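Local coordinates for FdtA domain-containing protein (PDB 7N67), which probably acts as a 3,4-ketoisomerase on a dTDP-linked keto sugar, in the pathway to an unusual formylated sugar, at residues I81-S86 with K127-A132. Numbering follows the deposited sequence.
Sequences IMMDGS and KLLVLA
Two successive residues, M83 and D84, both face K127: a classic beta bulge, in which the backbone N of each sends a weak hydrogen bond to K127 O. The bond from M83 N is bent, 127° at the hydrogen, whereas the one from D84 N to K127 O is straight but long, 3.3 Å. The return bond, K127 N to D84 O, is 3.0 Å. Farther along, I81 and L129 form an antiparallel hydrogen-bonded pair, with L129 N 2.7 Å from I81 O. On the same face as I81, the side chains of D84 and K127 run side by side. The lysine chain, extended as far as CE and then bent at chi4 (49°), runs alongside D84 CB and brings NZ to 3.1 Å from D84 OD2, on the anti side and 32° out of the carboxylate plane. G125 O also binds that NZ, and D84 OD1 of the second subunit adds another salt bridge. These two strands lie next to each other in one antiparallel sheet of the cupin fold, and this face of it packs against the second subunit. M83 lays its sulfur over L129, with M83 SD 3.9 Å from L129 CD2, and meets M83 of that subunit. I81 CD1 touches L131 CD2. On the other face, M82, bent back at its second and third torsions, sets SD 3.6 Å from L128 CD1, and L128 lies near the dTDP pocket, its side chain about 6 Å from the bound thymidine diphosphate.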
ATOM      1  N   ILE B  81      -8.415 -10.906  -7.688  1.00 26.82           N
ATOM      2  CA  ILE B  81      -7.341 -10.946  -6.656  1.00 25.75           C
ATOM      3  C   ILE B  81      -7.152  -9.533  -6.101  1.00 24.67           C
ATOM      4  O   ILE B  81      -6.867  -8.638  -6.905  1.00 21.27           O
ATOM      5  CB  ILE B  81      -6.056 -11.482  -7.291  1.00 25.97           C
ATOM      6  CG1 ILE B  81      -6.333 -12.812  -7.999  1.00 24.27           C
ATOM      7  CG2 ILE B  81      -4.963 -11.586  -6.240  1.00 27.83           C
ATOM      8  CD1 ILE B  81      -5.213 -13.303  -8.861  1.00 23.20           C
ATOM      9  N   MET B  82      -7.371  -9.334  -4.798  1.00 25.33           N
ATOM     10  CA  MET B  82      -6.985  -8.071  -4.105  1.00 26.33           C
ATOM     11  C   MET B  82      -5.479  -8.081  -3.881  1.00 25.95           C
ATOM     12  O   MET B  82      -5.023  -8.755  -2.946  1.00 24.20           O
ATOM     13  CB  MET B  82      -7.668  -7.909  -2.745  1.00 26.83           C
ATOM     14  CG  MET B  82      -9.146  -7.653  -2.866  1.00 28.14           C
ATOM     15  SD  MET B  82      -9.516  -6.227  -3.918  1.00 28.70           S
ATOM     16  CE  MET B  82      -8.880  -4.909  -2.887  1.00 30.04           C
ATOM     17  N   MET B  83      -4.747  -7.318  -4.677  1.00 28.47           N
ATOM     18  CA  MET B  83      -3.273  -7.243  -4.539  1.00 34.66           C
ATOM     19  C   MET B  83      -2.898  -6.334  -3.363  1.00 31.25           C
ATOM     20  O   MET B  83      -1.815  -6.527  -2.816  1.00 33.83           O
ATOM     21  CB  MET B  83      -2.611  -6.743  -5.825  1.00 37.76           C
ATOM     22  CG  MET B  83      -1.410  -7.571  -6.174  1.00 45.64           C
ATOM     23  SD  MET B  83      -1.585  -8.184  -7.843  1.00 55.63           S
ATOM     24  CE  MET B  83      -0.318  -7.194  -8.628  1.00 65.75           C
ATOM     25  N   ASP B  84      -3.733  -5.352  -3.035  1.00 29.23           N
ATOM     26  CA  ASP B  84      -3.482  -4.384  -1.940  1.00 31.44           C
ATOM     27  C   ASP B  84      -4.804  -4.089  -1.229  1.00 30.64           C
ATOM     28  O   ASP B  84      -5.788  -3.770  -1.907  1.00 30.40           O
ATOM     29  CB  ASP B  84      -2.831  -3.102  -2.451  1.00 31.23           C
ATOM     30  CG  ASP B  84      -2.045  -2.368  -1.384  1.00 31.60           C
ATOM     31  OD1 ASP B  84      -1.343  -3.039  -0.665  1.00 31.20           O
ATOM     32  OD2 ASP B  84      -2.138  -1.125  -1.297  1.00 37.81           O
ATOM     33  N   GLY B  85      -4.819  -4.195   0.096  1.00 29.81           N
ATOM     34  CA  GLY B  85      -5.987  -3.789   0.895  1.00 28.48           C
ATOM     35  C   GLY B  85      -7.108  -4.787   0.761  1.00 26.99           C
ATOM     36  O   GLY B  85      -6.843  -5.967   0.426  1.00 27.72           O
ATOM     37  N   SER B  86      -8.326  -4.340   1.025  1.00 25.36           N
ATOM     38  CA  SER B  86      -9.504  -5.222   1.137  1.00 25.84           C
ATOM     39  C   SER B  86     -10.628  -4.638   0.310  1.00 28.68           C
ATOM     40  O   SER B  86     -10.702  -3.385   0.147  1.00 28.11           O
ATOM     41  CB  SER B  86      -9.957  -5.371   2.577  1.00 26.30           C
ATOM     42  OG  SER B  86     -10.455  -4.137   3.099  0.75 23.87           O
ATOM     43  N   LYS B 127      -6.295  -2.061  -4.320  1.00 30.51           N
ATOM     44  CA  LYS B 127      -5.996  -2.416  -5.722  1.00 28.96           C
ATOM     45  C   LYS B 127      -6.523  -3.820  -5.982  1.00 27.24           C
ATOM     46  O   LYS B 127      -6.251  -4.721  -5.145  1.00 24.47           O
ATOM     47  CB  LYS B 127      -4.490  -2.298  -5.935  1.00 29.41           C
ATOM     48  CG  LYS B 127      -3.939  -0.984  -5.412  1.00 30.81           C
ATOM     49  CD  LYS B 127      -2.496  -0.692  -5.799  1.00 31.91           C
ATOM     50  CE  LYS B 127      -1.997   0.620  -5.212  1.00 31.16           C
ATOM     51  NZ  LYS B 127      -2.304   0.706  -3.759  1.00 31.10           N
ATOM     52  N   LEU B 128      -7.288  -3.968  -7.065  1.00 23.49           N
ATOM     53  CA  LEU B 128      -7.895  -5.249  -7.483  1.00 21.52           C
ATOM     54  C   LEU B 128      -7.317  -5.627  -8.840  1.00 22.27           C
ATOM     55  O   LEU B 128      -7.269  -4.743  -9.725  1.00 22.55           O
ATOM     56  CB  LEU B 128      -9.403  -5.057  -7.567  1.00 22.53           C
ATOM     57  CG  LEU B 128     -10.195  -6.211  -8.178  1.00 22.06           C
ATOM     58  CD1 LEU B 128     -10.112  -7.448  -7.298  1.00 22.71           C
ATOM     59  CD2 LEU B 128     -11.646  -5.805  -8.379  1.00 23.12           C
ATOM     60  N   LEU B 129      -6.851  -6.870  -8.974  1.00 21.63           N
ATOM     61  CA  LEU B 129      -6.428  -7.454 -10.270  1.00 22.19           C
ATOM     62  C   LEU B 129      -7.535  -8.385 -10.746  1.00 21.55           C
ATOM     63  O   LEU B 129      -8.088  -9.113  -9.898  1.00 21.91           O
ATOM     64  CB  LEU B 129      -5.109  -8.211 -10.078  1.00 22.73           C
ATOM     65  CG  LEU B 129      -4.594  -8.933 -11.318  1.00 23.95           C
ATOM     66  CD1 LEU B 129      -4.252  -7.948 -12.432  1.00 23.69           C
ATOM     67  CD2 LEU B 129      -3.395  -9.795 -10.958  1.00 25.76           C
ATOM     68  N   VAL B 130      -7.858  -8.347 -12.040  1.00 22.84           N
ATOM     69  CA  VAL B 130      -8.895  -9.236 -12.649  1.00 23.92           C
ATOM     70  C   VAL B 130      -8.292  -9.942 -13.866  1.00 23.47           C
ATOM     71  O   VAL B 130      -7.854  -9.257 -14.815  1.00 22.66           O
ATOM     72  CB  VAL B 130     -10.176  -8.463 -13.025  1.00 25.33           C
ATOM     73  CG1 VAL B 130     -11.243  -9.389 -13.597  1.00 25.69           C
ATOM     74  CG2 VAL B 130     -10.742  -7.698 -11.839  1.00 27.49           C
ATOM     75  N   LEU B 131      -8.252 -11.263 -13.812  1.00 23.71           N
ATOM     76  CA  LEU B 131      -7.904 -12.135 -14.959  1.00 25.56           C
ATOM     77  C   LEU B 131      -9.216 -12.465 -15.668  1.00 26.98           C
ATOM     78  O   LEU B 131     -10.119 -13.014 -14.990  1.00 27.82           O
ATOM     79  CB  LEU B 131      -7.223 -13.394 -14.413  1.00 26.17           C
ATOM     80  CG  LEU B 131      -5.734 -13.285 -14.053  1.00 27.56           C
ATOM     81  CD1 LEU B 131      -5.294 -11.868 -13.750  1.00 28.47           C
ATOM     82  CD2 LEU B 131      -5.406 -14.182 -12.879  1.00 28.58           C
ATOM     83  N   ALA B 132      -9.352 -12.095 -16.944  1.00 27.53           N
ATOM     84  CA  ALA B 132     -10.596 -12.275 -17.732  1.00 28.11           C
ATOM     85  C   ALA B 132     -10.375 -13.270 -18.881  1.00 30.01           C
ATOM     86  O   ALA B 132      -9.272 -13.246 -19.477  1.00 27.88           O
ATOM     87  CB  ALA B 132     -11.081 -10.934 -18.239  1.00 28.00           C
TER